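Side-chain contacts in GTPase-activating protein GYP1 (Saccharomyces cerevisiae, PDB 1FKM), which stimulates GTP hydrolysis by Ypt/Rab GTPases such as YPT1 and YPT7, supplying an arginine and a glutamine finger in trans from its TBC domain: residues I101-Y104 / S108-N111; N134-P139 / R252-Y257; F140-L145 / D156-D161; E147-S152 / S163-D168. All blocks are in the same frame, centred on the assembly; numbering follows the deposited sequence.

Interaction 1: residues I101-Y104 / S108-N111; sequences IPLY and SVQN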
loop_
_atom_site.group_PDB
_atom_site.type_symbol
_atom_site.label_atom_id
_atom_site.label_comp_id
_atom_site.label_asym_id
_atom_site.label_seq_id
_atom_site.Cartn_x
_atom_site.Cartn_y
_atom_site.Cartn_z
ATOM N N ILE A 101 12.042 7.715 7.629
ATOM C CA ILE A 101 11.453 7.011 8.770
ATOM C C ILE A 101 12.496 6.113 9.424
ATOM O O ILE A 101 13.005 5.183 8.796
ATOM C CB ILE A 101 10.237 6.148 8.336
ATOM C CG1 ILE A 101 9.191 7.037 7.654
ATOM C CG2 ILE A 101 9.614 5.467 9.558
ATOM C CD1 ILE A 101 8.043 6.265 7.023
ATOM N N PRO A 102 12.822 6.378 10.698
ATOM C CA PRO A 102 13.812 5.622 11.476
ATOM C C PRO A 102 13.670 4.104 11.430
ATOM O O PRO A 102 14.661 3.379 11.308
ATOM C CB PRO A 102 13.629 6.174 12.887
ATOM C CG PRO A 102 13.267 7.602 12.627
ATOM C CD PRO A 102 12.249 7.466 11.511
ATOM N N LEU A 103 12.435 3.630 11.543
ATOM C CA LEU A 103 12.161 2.199 11.526
ATOM C C LEU A 103 12.916 1.461 10.421
ATOM O O LEU A 103 13.456 0.376 10.641
ATOM C CB LEU A 103 10.655 1.964 11.340
ATOM C CG LEU A 103 10.197 0.506 11.223
ATOM C CD1 LEU A 103 10.385 -0.185 12.571
ATOM C CD2 LEU A 103 8.729 0.451 10.795
ATOM N N TYR A 104 12.971 2.064 9.239
ATOM C CA TYR A 104 13.598 1.410 8.107
ATOM C C TYR A 104 15.112 1.355 8.060
ATOM O O TYR A 104 15.676 0.727 7.170
ATOM C CB TYR A 104 12.995 1.972 6.809
ATOM C CG TYR A 104 11.493 1.737 6.782
ATOM C CD1 TYR A 104 10.973 0.516 6.357
ATOM C CD2 TYR A 104 10.605 2.676 7.322
ATOM C CE1 TYR A 104 9.610 0.222 6.485
ATOM C CE2 TYR A 104 9.241 2.396 7.450
ATOM C CZ TYR A 104 8.753 1.162 7.035
ATOM O OH TYR A 104 7.420 0.851 7.212
ATOM N N SER A 108 17.266 -5.150 11.672
ATOM C CA SER A 108 16.261 -6.197 11.766
ATOM C C SER A 108 15.190 -5.966 10.708
ATOM O O SER A 108 14.707 -6.912 10.085
ATOM C CB SER A 108 15.626 -6.209 13.162
ATOM O OG SER A 108 14.939 -4.999 13.419
ATOM N N VAL A 109 14.828 -4.706 10.502
ATOM C CA VAL A 109 13.811 -4.350 9.513
ATOM C C VAL A 109 14.341 -4.542 8.097
ATOM O O VAL A 109 13.640 -5.067 7.233
ATOM C CB VAL A 109 13.348 -2.888 9.692
ATOM C CG1 VAL A 109 12.382 -2.497 8.574
ATOM C CG2 VAL A 109 12.663 -2.732 11.050
ATOM N N GLN A 110 15.578 -4.121 7.855
ATOM C CA GLN A 110 16.164 -4.284 6.531
ATOM C C GLN A 110 16.239 -5.759 6.141
ATOM O O GLN A 110 15.901 -6.128 5.018
ATOM C CB GLN A 110 17.558 -3.653 6.487
ATOM C CG GLN A 110 17.527 -2.134 6.402
ATOM C CD GLN A 110 18.909 -1.520 6.450
ATOM O OE1 GLN A 110 19.889 -2.140 6.042
ATOM N NE2 GLN A 110 18.993 -0.288 6.928
ATOM N N ASN A 111 16.680 -6.602 7.071
ATOM C CA ASN A 111 16.788 -8.032 6.804
ATOM C C ASN A 111 15.418 -8.677 6.576
ATOM O O ASN A 111 15.279 -9.583 5.746
ATOM C CB ASN A 111 17.507 -8.743 7.958
ATOM C CG ASN A 111 18.945 -8.281 8.124
ATOM O OD1 ASN A 111 19.644 -8.043 7.145
ATOM N ND2 ASN A 111 19.394 -8.169 9.368
#
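Val109 fits against Leu103 and Tyr104 with both of its methyl groups, and this apolar side is the tightly packed part of the contact. Val109 CG2 lies 3.7 Å from Leu103 CD1, and closer still, 3.2 Å, to the backbone oxygen Leu103 O. The other methyl, CG1, sits against the Tyr104 ring at 4.0 Å from CD1, approaching obliquely. CG1 of Val109 stands anti to the backbone N (chi1 175°), which leaves CG2 beside that N, and the fork spreads over two neighbouring residues. A beta-branched residue suits the place because it offers two methyls close to its own helix. Leu103 and Tyr104 are buried further by helix 133-145, where the phenol OH of Tyr104 is hydrogen-bonded to Glu142 OE1; tyrosine can thus line an apolar wall and still settle its polar end.

The other side is looser. Gln110, partly exposed, reaches back with its amide, and NE2 donates a weak hydrogen bond to Tyr104 O at 3.5 Å with an N-H...O angle of 153°. Its extended chain carries back an N-H donor that an apolar side chain could not supply. The whole is a 3-10 turn folded back onto the first turns of helix 107-123, within the TBC domain and near the arginine finger: the side chain of Gln110 lies about 9 Å from that of Arg96.

Interaction 2: residues N134-P139 / R252-Y257; sequences NDLVTP and RMWDTY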
loop_
_atom_site.group_PDB
_atom_site.type_symbol
_atom_site.label_atom_id
_atom_site.label_comp_id
_atom_site.label_asym_id
_atom_site.label_seq_id
_atom_site.Cartn_x
_atom_site.Cartn_y
_atom_site.Cartn_z
ATOM N N ASN A 134 9.234 -2.199 -3.208
ATOM C CA ASN A 134 9.875 -1.977 -1.912
ATOM C C ASN A 134 9.070 -0.947 -1.123
ATOM O O ASN A 134 9.068 -0.954 0.107
ATOM C CB ASN A 134 11.321 -1.502 -2.094
ATOM C CG ASN A 134 11.429 -0.241 -2.927
ATOM O OD1 ASN A 134 10.890 -0.159 -4.031
ATOM N ND2 ASN A 134 12.141 0.750 -2.405
ATOM N N ASP A 135 8.383 -0.061 -1.834
ATOM C CA ASP A 135 7.561 0.938 -1.164
ATOM C C ASP A 135 6.241 0.306 -0.729
ATOM O O ASP A 135 5.806 0.480 0.411
ATOM C CB ASP A 135 7.255 2.112 -2.103
ATOM C CG ASP A 135 8.492 2.897 -2.480
ATOM O OD1 ASP A 135 9.156 3.442 -1.572
ATOM O OD2 ASP A 135 8.795 2.969 -3.689
ATOM N N LEU A 136 5.615 -0.436 -1.642
ATOM C CA LEU A 136 4.318 -1.059 -1.373
ATOM C C LEU A 136 4.258 -2.025 -0.210
ATOM O O LEU A 136 3.205 -2.198 0.398
ATOM C CB LEU A 136 3.795 -1.773 -2.624
ATOM C CG LEU A 136 3.432 -0.875 -3.805
ATOM C CD1 LEU A 136 2.864 -1.728 -4.933
ATOM C CD2 LEU A 136 2.418 0.167 -3.366
ATOM N N VAL A 137 5.376 -2.670 0.098
ATOM C CA VAL A 137 5.399 -3.623 1.196
ATOM C C VAL A 137 5.375 -2.944 2.572
ATOM O O VAL A 137 4.867 -3.521 3.536
ATOM C CB VAL A 137 6.662 -4.541 1.116
ATOM C CG1 VAL A 137 7.923 -3.737 1.431
ATOM C CG2 VAL A 137 6.522 -5.720 2.080
ATOM N N THR A 138 5.877 -1.710 2.655
ATOM C CA THR A 138 5.974 -1.030 3.951
ATOM C C THR A 138 4.706 -0.709 4.749
ATOM O O THR A 138 4.713 -0.847 5.981
ATOM C CB THR A 138 6.897 0.231 3.851
ATOM O OG1 THR A 138 6.332 1.207 2.967
ATOM C CG2 THR A 138 8.258 -0.182 3.307
ATOM N N PRO A 139 3.609 -0.283 4.090
ATOM C CA PRO A 139 2.403 0.005 4.880
ATOM C C PRO A 139 1.900 -1.257 5.584
ATOM O O PRO A 139 1.393 -1.197 6.708
ATOM C CB PRO A 139 1.409 0.521 3.836
ATOM C CG PRO A 139 2.319 1.188 2.825
ATOM C CD PRO A 139 3.444 0.175 2.699
ATOM N N ARG A 252 -4.121 5.516 6.356
ATOM C CA ARG A 252 -5.545 5.823 6.377
ATOM C C ARG A 252 -6.176 5.591 5.008
ATOM O O ARG A 252 -7.279 5.058 4.907
ATOM C CB ARG A 252 -5.772 7.268 6.825
ATOM C CG ARG A 252 -7.211 7.744 6.673
ATOM C CD ARG A 252 -8.201 6.933 7.504
ATOM N NE ARG A 252 -9.561 7.402 7.250
ATOM C CZ ARG A 252 -10.279 7.073 6.182
ATOM N NH1 ARG A 252 -9.776 6.251 5.267
ATOM N NH2 ARG A 252 -11.483 7.598 6.005
HETATM N N MSE A 253 -5.477 5.992 3.956
HETATM C CA MSE A 253 -5.973 5.795 2.593
HETATM C C MSE A 253 -6.195 4.316 2.312
HETATM O O MSE A 253 -7.183 3.930 1.673
HETATM C CB MSE A 253 -4.963 6.308 1.568
HETATM C CG MSE A 253 -4.780 7.799 1.529
HETATM SE SE MSE A 253 -3.432 8.245 0.218
HETATM C CE MSE A 253 -4.305 7.520 -1.348
ATOM N N TRP A 254 -5.259 3.488 2.764
ATOM C CA TRP A 254 -5.377 2.050 2.534
ATOM C C TRP A 254 -6.597 1.407 3.193
ATOM O O TRP A 254 -7.080 0.385 2.710
ATOM C CB TRP A 254 -4.076 1.342 2.935
ATOM C CG TRP A 254 -3.016 1.495 1.866
ATOM C CD1 TRP A 254 -2.816 2.586 1.064
ATOM C CD2 TRP A 254 -2.014 0.539 1.491
ATOM N NE1 TRP A 254 -1.757 2.369 0.216
ATOM C CE2 TRP A 254 -1.245 1.122 0.458
ATOM C CE3 TRP A 254 -1.689 -0.753 1.930
ATOM C CZ2 TRP A 254 -0.170 0.456 -0.148
ATOM C CZ3 TRP A 254 -0.619 -1.415 1.326
ATOM C CH2 TRP A 254 0.124 -0.807 0.299
ATOM N N ASP A 255 -7.105 1.992 4.277
ATOM C CA ASP A 255 -8.309 1.441 4.913
ATOM C C ASP A 255 -9.400 1.459 3.841
ATOM O O ASP A 255 -10.164 0.500 3.679
ATOM C CB ASP A 255 -8.827 2.314 6.070
ATOM C CG ASP A 255 -7.894 2.370 7.262
ATOM O OD1 ASP A 255 -7.020 1.494 7.421
ATOM O OD2 ASP A 255 -8.065 3.314 8.069
ATOM N N THR A 256 -9.471 2.576 3.124
ATOM C CA THR A 256 -10.473 2.751 2.084
ATOM C C THR A 256 -10.165 1.950 0.825
ATOM O O THR A 256 -11.071 1.355 0.238
ATOM C CB THR A 256 -10.651 4.243 1.728
ATOM O OG1 THR A 256 -11.070 4.955 2.897
ATOM C CG2 THR A 256 -11.713 4.419 0.631
ATOM N N TYR A 257 -8.902 1.930 0.402
ATOM C CA TYR A 257 -8.546 1.150 -0.773
ATOM C C TYR A 257 -8.896 -0.321 -0.555
ATOM O O TYR A 257 -9.480 -0.956 -1.428
ATOM C CB TYR A 257 -7.053 1.268 -1.076
ATOM C CG TYR A 257 -6.695 2.428 -1.975
ATOM C CD1 TYR A 257 -7.079 3.731 -1.660
ATOM C CD2 TYR A 257 -5.933 2.226 -3.127
ATOM C CE1 TYR A 257 -6.707 4.807 -2.472
ATOM C CE2 TYR A 257 -5.557 3.290 -3.941
ATOM C CZ TYR A 257 -5.943 4.575 -3.607
ATOM O OH TYR A 257 -5.541 5.627 -4.400
#
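Two helices of the all-helical TBC domain, 133-145 and 247-261, meet here near the centre of the chain, and the indole of Trp254 bridges them. Its six-membered ring lies under Pro139: CB of the proline stands 3.8 Å from the ring centroid, only 13° off the normal, a CH-pi contact over one face. Pro139 CG follows across the same ring, 3.9 Å from Trp254 CH2. Proline suits this place because its stiff ring presents several C-H groups to the flat indole.

The far rim of the indole reaches Leu136, one turn earlier. Leu136 CD2 packs at 4.1 Å from Trp254 CZ2, the two side chains crossing at about a right angle, while the carbonyl oxygen Leu136 O comes to 3.4 Å from Trp254 CH2. The CB of Trp254 is already directed at helix 133-145, and with CG beside the backbone N and anti to the carbonyl carbon (chi1 -79°) the six-membered ring comes under Pro139.

Helix 133-145 is kinked at Thr138 and Pro139, neither of whose nitrogens makes the regular helical bond four residues back. Proline has no N-H, and Asp135 O is taken up instead by Thr138 N and by Thr138 OG1, which donates to it at 2.7 Å in the carbonyl plane. An alanine in place of Trp254 is likely to leave Pro139 and Leu136 without the surface they pack on and to open a gap between the two helices. Leu185 of helix 168-186 also touches the indole, and Phe140 meets it edge-to-face.

Interaction 3: residues F140-L145 / D156-D161; sequences FFETFL and DVEIKD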
loop_
_atom_site.group_PDB
_atom_site.type_symbol
_atom_site.label_atom_id
_atom_site.label_comp_id
_atom_site.label_asym_id
_atom_site.label_seq_id
_atom_site.Cartn_x
_atom_site.Cartn_y
_atom_site.Cartn_z
ATOM N N PHE A 140 2.034 -2.400 4.912
ATOM C CA PHE A 140 1.623 -3.683 5.483
ATOM C C PHE A 140 2.542 -4.039 6.644
ATOM O O PHE A 140 2.078 -4.389 7.727
ATOM C CB PHE A 140 1.736 -4.809 4.446
ATOM C CG PHE A 140 0.614 -4.845 3.451
ATOM C CD1 PHE A 140 -0.709 -4.881 3.875
ATOM C CD2 PHE A 140 0.882 -4.865 2.086
ATOM C CE1 PHE A 140 -1.750 -4.937 2.955
ATOM C CE2 PHE A 140 -0.154 -4.921 1.158
ATOM C CZ PHE A 140 -1.470 -4.958 1.592
ATOM N N PHE A 141 3.848 -3.961 6.388
ATOM C CA PHE A 141 4.860 -4.302 7.390
ATOM C C PHE A 141 4.663 -3.497 8.658
ATOM O O PHE A 141 4.574 -4.055 9.749
ATOM C CB PHE A 141 6.276 -4.045 6.846
ATOM C CG PHE A 141 7.373 -4.477 7.784
ATOM C CD1 PHE A 141 7.700 -5.821 7.922
ATOM C CD2 PHE A 141 8.045 -3.542 8.564
ATOM C CE1 PHE A 141 8.679 -6.233 8.826
ATOM C CE2 PHE A 141 9.028 -3.944 9.474
ATOM C CZ PHE A 141 9.344 -5.286 9.607
ATOM N N GLU A 142 4.599 -2.182 8.498
ATOM C CA GLU A 142 4.436 -1.265 9.620
ATOM C C GLU A 142 3.121 -1.469 10.375
ATOM O O GLU A 142 3.109 -1.501 11.601
ATOM C CB GLU A 142 4.549 0.171 9.103
ATOM C CG GLU A 142 4.334 1.235 10.135
ATOM C CD GLU A 142 4.765 2.601 9.634
ATOM O OE1 GLU A 142 5.686 2.671 8.781
ATOM O OE2 GLU A 142 4.190 3.596 10.105
ATOM N N THR A 143 2.017 -1.608 9.648
ATOM C CA THR A 143 0.722 -1.824 10.287
ATOM C C THR A 143 0.664 -3.166 11.026
ATOM O O THR A 143 0.164 -3.254 12.154
ATOM C CB THR A 143 -0.413 -1.762 9.246
ATOM O OG1 THR A 143 -0.431 -0.458 8.655
ATOM C CG2 THR A 143 -1.761 -2.037 9.895
ATOM N N PHE A 144 1.176 -4.221 10.405
ATOM C CA PHE A 144 1.162 -5.525 11.057
ATOM C C PHE A 144 2.072 -5.539 12.284
ATOM O O PHE A 144 1.843 -6.291 13.229
ATOM C CB PHE A 144 1.573 -6.608 10.062
ATOM C CG PHE A 144 0.576 -6.815 8.962
ATOM C CD1 PHE A 144 -0.663 -6.177 9.000
ATOM C CD2 PHE A 144 0.871 -7.642 7.882
ATOM C CE1 PHE A 144 -1.595 -6.357 7.977
ATOM C CE2 PHE A 144 -0.051 -7.827 6.860
ATOM C CZ PHE A 144 -1.286 -7.183 6.906
ATOM N N LEU A 145 3.101 -4.697 12.265
ATOM C CA LEU A 145 4.029 -4.592 13.388
ATOM C C LEU A 145 3.316 -4.060 14.627
ATOM O O LEU A 145 3.651 -4.444 15.739
ATOM C CB LEU A 145 5.169 -3.619 13.065
ATOM C CG LEU A 145 6.601 -4.081 12.807
ATOM C CD1 LEU A 145 7.476 -2.842 12.621
ATOM C CD2 LEU A 145 7.121 -4.919 13.971
ATOM N N ASP A 156 4.218 4.876 18.263
ATOM C CA ASP A 156 5.676 4.905 18.219
ATOM C C ASP A 156 6.280 3.757 17.420
ATOM O O ASP A 156 7.463 3.434 17.566
ATOM C CB ASP A 156 6.236 4.900 19.643
ATOM C CG ASP A 156 5.783 6.108 20.446
ATOM O OD1 ASP A 156 6.062 7.249 20.016
ATOM O OD2 ASP A 156 5.147 5.916 21.504
ATOM N N VAL A 157 5.474 3.148 16.560
ATOM C CA VAL A 157 5.951 2.029 15.763
ATOM C C VAL A 157 7.059 2.425 14.788
ATOM O O VAL A 157 7.898 1.599 14.428
ATOM C CB VAL A 157 4.785 1.373 14.979
ATOM C CG1 VAL A 157 4.265 2.330 13.902
ATOM C CG2 VAL A 157 5.241 0.056 14.370
ATOM N N GLU A 158 7.083 3.686 14.370
ATOM C CA GLU A 158 8.098 4.119 13.416
ATOM C C GLU A 158 9.468 4.445 14.007
ATOM O O GLU A 158 10.415 4.696 13.264
ATOM C CB GLU A 158 7.597 5.328 12.618
ATOM C CG GLU A 158 6.273 5.096 11.903
ATOM C CD GLU A 158 6.031 6.096 10.782
ATOM O OE1 GLU A 158 6.534 7.234 10.886
ATOM O OE2 GLU A 158 5.330 5.748 9.804
ATOM N N ILE A 159 9.587 4.436 15.330
ATOM C CA ILE A 159 10.871 4.758 15.948
ATOM C C ILE A 159 11.461 3.664 16.835
ATOM O O ILE A 159 12.522 3.852 17.433
ATOM C CB ILE A 159 10.773 6.060 16.777
ATOM C CG1 ILE A 159 9.714 5.908 17.868
ATOM C CG2 ILE A 159 10.427 7.234 15.865
ATOM C CD1 ILE A 159 9.632 7.090 18.807
ATOM N N LYS A 160 10.796 2.517 16.912
ATOM C CA LYS A 160 11.290 1.429 17.748
ATOM C C LYS A 160 11.767 0.216 16.951
ATOM O O LYS A 160 11.131 -0.187 15.979
ATOM C CB LYS A 160 10.205 1.002 18.741
ATOM C CG LYS A 160 9.752 2.137 19.646
ATOM C CD LYS A 160 8.689 1.704 20.638
ATOM C CE LYS A 160 8.297 2.874 21.534
ATOM N NZ LYS A 160 7.251 2.517 22.532
ATOM N N ASP A 161 12.892 -0.357 17.376
ATOM C CA ASP A 161 13.462 -1.534 16.723
ATOM C C ASP A 161 12.644 -2.762 17.121
ATOM O O ASP A 161 12.578 -3.107 18.302
ATOM C CB ASP A 161 14.913 -1.731 17.169
ATOM C CG ASP A 161 15.626 -2.836 16.397
ATOM O OD1 ASP A 161 14.979 -3.833 16.004
ATOM O OD2 ASP A 161 16.853 -2.711 16.201
#
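The last turns of helix 133-145 run past the irregular chain of 156-161, with the backbones closest at Glu142 and Val157, whose CA atoms are 7.1 Å apart. Val157 points into the helix and divides its methyls between two residues one turn apart. CG1 rests 3.9 Å from Glu142 CG, the aliphatic part of the acid, and CG2 lies the same 3.9 Å from Leu145 CB. CG1 takes the position between the backbone N and the carbonyl carbon (chi1 68°), which leaves CG2 to reach Leu145. A compact branched residue fits where the loop comes this near a helix.

Beside this apolar patch two acids meet. Glu142 and Glu158 bring their carboxylates together with the planes 79° apart, and Glu142 OE2 is 2.5 Å from Glu158 OE2. The Glu158 chain passes close as well, its CG 3.1 Å from Glu142 OE2. The other oxygen, Glu142 OE1, is hydrogen-bonded to the hydroxyl of Tyr104. An alanine here, lacking CG and the carboxylate, would probably leave the Tyr104 hydroxyl without its acid partner and Val157 CG1 poorly packed.

A separation this short between two carboxylate oxygens would fit one of the acids being protonated. Crowding the pair together beside an apolar patch, with Glu142 buried, is likely to raise the pKa of one of them, and protonation would relieve the repulsion.

Interaction 4: residues E147-S152 / S163-D168; sequences EYLPPS and STYMVD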
loop_
_atom_site.group_PDB
_atom_site.type_symbol
_atom_site.label_atom_id
_atom_site.label_comp_id
_atom_site.label_asym_id
_atom_site.label_seq_id
_atom_site.Cartn_x
_atom_site.Cartn_y
_atom_site.Cartn_z
ATOM N N GLU A 147 0.580 -4.735 15.883
ATOM C CA GLU A 147 -0.115 -5.765 16.645
ATOM C C GLU A 147 0.770 -6.345 17.751
ATOM O O GLU A 147 0.268 -6.949 18.694
ATOM C CB GLU A 147 -0.563 -6.897 15.719
ATOM C CG GLU A 147 -1.621 -7.794 16.333
ATOM C CD GLU A 147 -2.117 -8.858 15.376
ATOM O OE1 GLU A 147 -1.328 -9.320 14.526
ATOM O OE2 GLU A 147 -3.298 -9.241 15.483
ATOM N N TYR A 148 2.083 -6.167 17.630
ATOM C CA TYR A 148 3.027 -6.699 18.622
ATOM C C TYR A 148 3.421 -5.705 19.711
ATOM O O TYR A 148 4.205 -6.030 20.608
ATOM C CB TYR A 148 4.287 -7.211 17.917
ATOM C CG TYR A 148 4.022 -8.394 17.019
ATOM C CD1 TYR A 148 4.063 -9.698 17.518
ATOM C CD2 TYR A 148 3.690 -8.212 15.681
ATOM C CE1 TYR A 148 3.780 -10.790 16.702
ATOM C CE2 TYR A 148 3.402 -9.297 14.858
ATOM C CZ TYR A 148 3.449 -10.580 15.374
ATOM O OH TYR A 148 3.159 -11.648 14.560
ATOM N N LEU A 149 2.883 -4.494 19.623
ATOM C CA LEU A 149 3.156 -3.443 20.596
ATOM C C LEU A 149 1.930 -3.245 21.468
ATOM O O LEU A 149 0.819 -3.601 21.073
ATOM C CB LEU A 149 3.435 -2.114 19.888
ATOM C CG LEU A 149 4.777 -1.860 19.210
ATOM C CD1 LEU A 149 4.700 -0.585 18.390
ATOM C CD2 LEU A 149 5.858 -1.755 20.270
ATOM N N PRO A 150 2.117 -2.686 22.676
ATOM C CA PRO A 150 0.961 -2.451 23.547
ATOM C C PRO A 150 0.120 -1.417 22.795
ATOM O O PRO A 150 0.673 -0.524 22.149
ATOM C CB PRO A 150 1.595 -1.856 24.808
ATOM C CG PRO A 150 2.962 -2.483 24.832
ATOM C CD PRO A 150 3.379 -2.395 23.379
ATOM N N PRO A 151 -1.216 -1.522 22.857
ATOM C CA PRO A 151 -2.057 -0.552 22.149
ATOM C C PRO A 151 -1.661 0.903 22.410
ATOM O O PRO A 151 -1.720 1.749 21.515
ATOM C CB PRO A 151 -3.455 -0.871 22.669
ATOM C CG PRO A 151 -3.386 -2.356 22.883
ATOM C CD PRO A 151 -2.043 -2.525 23.555
ATOM N N SER A 152 -1.244 1.182 23.639
ATOM C CA SER A 152 -0.857 2.532 24.024
ATOM C C SER A 152 0.457 3.008 23.412
ATOM O O SER A 152 0.830 4.167 23.577
ATOM C CB SER A 152 -0.791 2.634 25.554
ATOM O OG SER A 152 -0.081 1.537 26.111
ATOM N N SER A 163 13.241 -5.799 17.040
ATOM C CA SER A 163 14.018 -6.814 17.743
ATOM C C SER A 163 14.110 -6.539 19.242
ATOM O O SER A 163 14.636 -7.360 19.990
ATOM C CB SER A 163 15.424 -6.919 17.142
ATOM O OG SER A 163 16.125 -5.694 17.262
ATOM N N THR A 164 13.594 -5.391 19.679
ATOM C CA THR A 164 13.620 -5.034 21.094
ATOM C C THR A 164 12.321 -5.415 21.797
ATOM O O THR A 164 12.241 -5.360 23.024
ATOM C CB THR A 164 13.864 -3.518 21.307
ATOM O OG1 THR A 164 12.745 -2.773 20.817
ATOM C CG2 THR A 164 15.121 -3.072 20.581
ATOM N N TYR A 165 11.302 -5.796 21.029
ATOM C CA TYR A 165 10.034 -6.192 21.628
ATOM C C TYR A 165 9.405 -7.429 20.989
ATOM O O TYR A 165 8.281 -7.803 21.315
ATOM C CB TYR A 165 9.045 -5.010 21.645
ATOM C CG TYR A 165 8.618 -4.449 20.298
ATOM C CD1 TYR A 165 7.497 -4.952 19.631
ATOM C CD2 TYR A 165 9.301 -3.377 19.719
ATOM C CE1 TYR A 165 7.059 -4.395 18.425
ATOM C CE2 TYR A 165 8.873 -2.811 18.508
ATOM C CZ TYR A 165 7.750 -3.326 17.871
ATOM O OH TYR A 165 7.318 -2.769 16.686
HETATM N N MSE A 166 10.147 -8.080 20.098
HETATM C CA MSE A 166 9.666 -9.287 19.438
HETATM C C MSE A 166 10.785 -10.322 19.352
HETATM O O MSE A 166 11.945 -9.972 19.147
HETATM C CB MSE A 166 9.182 -8.966 18.019
HETATM C CG MSE A 166 7.954 -8.078 17.945
HETATM SE SE MSE A 166 7.581 -7.532 16.119
HETATM C CE MSE A 166 7.062 -9.243 15.386
ATOM N N VAL A 167 10.438 -11.593 19.522
ATOM C CA VAL A 167 11.426 -12.657 19.415
ATOM C C VAL A 167 11.483 -13.072 17.946
ATOM O O VAL A 167 10.566 -12.775 17.174
ATOM C CB VAL A 167 11.058 -13.875 20.297
ATOM C CG1 VAL A 167 11.130 -13.486 21.770
ATOM C CG2 VAL A 167 9.663 -14.383 19.951
ATOM N N ASP A 168 12.559 -13.750 17.561
ATOM C CA ASP A 168 12.751 -14.185 16.181
ATOM C C ASP A 168 11.556 -14.873 15.529
ATOM O O ASP A 168 11.238 -14.587 14.374
ATOM C CB ASP A 168 13.976 -15.100 16.078
ATOM C CG ASP A 168 15.279 -14.364 16.341
ATOM O OD1 ASP A 168 15.513 -13.317 15.699
ATOM O OD2 ASP A 168 16.072 -14.835 17.185
#
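The selenomethionine at Met166 lays its end methyl over the Tyr148 ring, CE standing 3.4 Å from the ring centroid and only 8° off the normal. SE lies obliquely to the same ring at 4.3 Å from its centroid, a Met-aromatic contact. The chain bends at chi3 (68°), and that bend brings CE back over the ring after SE has passed Tyr148 CB. Methionine, here with selenium for sulfur, suits the place because its unbranched chain can bend a polarisable end over a ring.

The second pair has the partners exchanged, Leu149 supplying the aliphatic group and Tyr165 the ring. Leu149 CD2 is centred over one face of that ring at 3.4 Å from the centroid, and at its edge, in plane, Tyr148 CB lies 4.0 Å from Tyr165 CE1. Each segment gives a ring followed by an aliphatic side chain, and the pairing is crossed.

Around this shell Leu149 also touches Val157, and Tyr165 rests on Lys160. Both stretches belong to the connection between helices 133-145 and 168-186: Leu145 of the first helix packs on Tyr165 and Met166, while Gln170 and Asp173 of the second touch Tyr148, and Val167 is the N-cap of that helix.

From the N terminus, interaction 1 comes first, closing a short turn that leads into helix 107-123. Helix 133-145 follows, and interaction 2 joins it to helix 247-261 across more than a hundred residues; interactions 3 and 4 are both nested within that long loop. These two cross, since their segments alternate along the connection between helices 133-145 and 168-186, and they touch each other. Interaction 3 is also bound to interaction 1, by Leu103 N to Glu158 O and by Ser108 OG to Asp161 OD1, with Leu103 packing on the backbone of Lys160. Interactions 2 and 3 share helix 133-145, which thus links the buried centre to the outer loops.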